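Local coordinates for FEZ-1 protein (Fluoribacter gormanii, PDB 5WCK), which is a monomeric, zinc-dependent metallo-beta-lactamase of subclass B3 that probably hydrolyses the lactam ring of beta-lactam antibiotics, at residues Y196-S199 with I200-E204. The protein carries 2 engineered substitutions. Sequence-based numbering, arbitrary orientation. Where two conformers were deposited one is given.
Sequences YKHS and IKVLE
Y196 through S199 each offer the carbonyl oxygen to the amide four residues on, the i to i+4 bonding of an alpha-helix, with I200 N 2.9 Å from Y196 O and V202 N 2.9 Å from H198 O. On this regular backbone one side-chain pair, also one turn apart, makes specific contact. With CG of H198 anti to the backbone N (chi1 177°), the imidazole is carried to where the methyl CG2 of V202 lies over one ring face, 3.4 Å above its plane and displaced toward the rim. This CH-pi contact brings V202 CG2 within 3.8 Å of the ring centroid and 3.5 Å of H198 NE2. The buried residues meet the rest of the fold. S199 OG hydrogen-bonds to P147 O, while I200 and L203 pack on helix 239-262 through A250, F253 and I246. Y196 OH hydrogen-bonds to G176 O, and the side chain of Y196 lies about 4 Å from that of H149, a zinc ligand. Y196, S199, I200 and L203 are buried while H198, K201 and E204 are exposed, the two-sided character of an amphipathic helix, here the crossover helix 192-204 of a beta-alpha-beta unit joining strands 165-172 and 210-213 in the metallo-beta-lactamase fold.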
# COMPACT_ATOMS: atom_id res chain seq x y z
N TYR A 196 -7.89 -14.26 3.90
CA TYR A 196 -8.76 -13.36 3.12
C TYR A 196 -10.06 -13.09 3.88
O TYR A 196 -10.56 -11.95 3.89
CB TYR A 196 -9.08 -13.94 1.74
CG TYR A 196 -8.05 -13.70 0.65
CD1 TYR A 196 -8.01 -12.49 -0.03
CD2 TYR A 196 -7.20 -14.69 0.22
CE1 TYR A 196 -7.13 -12.26 -1.07
CE2 TYR A 196 -6.27 -14.47 -0.79
CZ TYR A 196 -6.25 -13.26 -1.46
OH TYR A 196 -5.38 -13.03 -2.50
N LYS A 197 -10.63 -14.14 4.48
CA LYS A 197 -11.92 -13.98 5.19
C LYS A 197 -11.75 -13.04 6.38
O LYS A 197 -12.60 -12.18 6.64
CB LYS A 197 -12.48 -15.35 5.59
CG LYS A 197 -12.91 -16.18 4.39
CD LYS A 197 -13.23 -17.62 4.71
CE LYS A 197 -13.37 -18.48 3.48
NZ LYS A 197 -13.70 -19.88 3.86
N HIS A 198 -10.64 -13.17 7.09
CA HIS A 198 -10.32 -12.27 8.19
C HIS A 198 -10.18 -10.84 7.67
O HIS A 198 -10.71 -9.91 8.28
CB HIS A 198 -9.06 -12.72 8.92
CG HIS A 198 -8.66 -11.79 10.00
ND1 HIS A 198 -9.39 -11.66 11.17
CD2 HIS A 198 -7.64 -10.91 10.08
CE1 HIS A 198 -8.81 -10.75 11.94
NE2 HIS A 198 -7.76 -10.26 11.30
N SER A 199 -9.48 -10.66 6.55
CA SER A 199 -9.31 -9.33 5.97
C SER A 199 -10.67 -8.71 5.64
O SER A 199 -10.88 -7.52 5.84
CB SER A 199 -8.46 -9.36 4.75
OG SER A 199 -7.12 -9.64 5.09
N ILE A 200 -11.55 -9.51 5.07
CA ILE A 200 -12.91 -9.04 4.74
C ILE A 200 -13.62 -8.57 6.01
O ILE A 200 -14.22 -7.48 6.04
CB ILE A 200 -13.71 -10.11 3.99
CG1 ILE A 200 -13.13 -10.33 2.59
CG2 ILE A 200 -15.19 -9.74 3.92
CD1 ILE A 200 -13.53 -11.60 1.94
N LYS A 201 -13.56 -9.39 7.06
CA LYS A 201 -14.23 -9.01 8.30
C LYS A 201 -13.67 -7.68 8.82
O LYS A 201 -14.45 -6.79 9.23
CB LYS A 201 -14.10 -10.13 9.33
CG LYS A 201 -14.73 -9.81 10.67
CD LYS A 201 -14.62 -10.96 11.64
CE LYS A 201 -15.28 -10.67 12.97
NZ LYS A 201 -15.11 -11.80 13.91
N VAL A 202 -12.34 -7.54 8.86
CA VAL A 202 -11.67 -6.32 9.36
C VAL A 202 -12.09 -5.12 8.51
O VAL A 202 -12.47 -4.06 9.04
CB VAL A 202 -10.14 -6.49 9.36
CG1 VAL A 202 -9.37 -5.17 9.49
CG2 VAL A 202 -9.72 -7.48 10.43
N LEU A 203 -11.98 -5.25 7.19
CA LEU A 203 -12.22 -4.09 6.32
C LEU A 203 -13.71 -3.69 6.29
O LEU A 203 -14.03 -2.47 6.24
CB LEU A 203 -11.69 -4.41 4.92
CG LEU A 203 -10.17 -4.43 4.82
CD1 LEU A 203 -9.78 -5.01 3.47
CD2 LEU A 203 -9.56 -3.05 5.02
N GLU A 204 -14.62 -4.66 6.34
CA GLU A 204 -16.07 -4.37 6.36
C GLU A 204 -16.46 -3.58 7.61
O GLU A 204 -17.45 -2.84 7.57
CB GLU A 204 -16.91 -5.63 6.24
CG GLU A 204 -16.81 -6.27 4.87
CD GLU A 204 -17.98 -7.16 4.48
OE1 GLU A 204 -18.76 -7.54 5.37
OE2 GLU A 204 -18.08 -7.51 3.29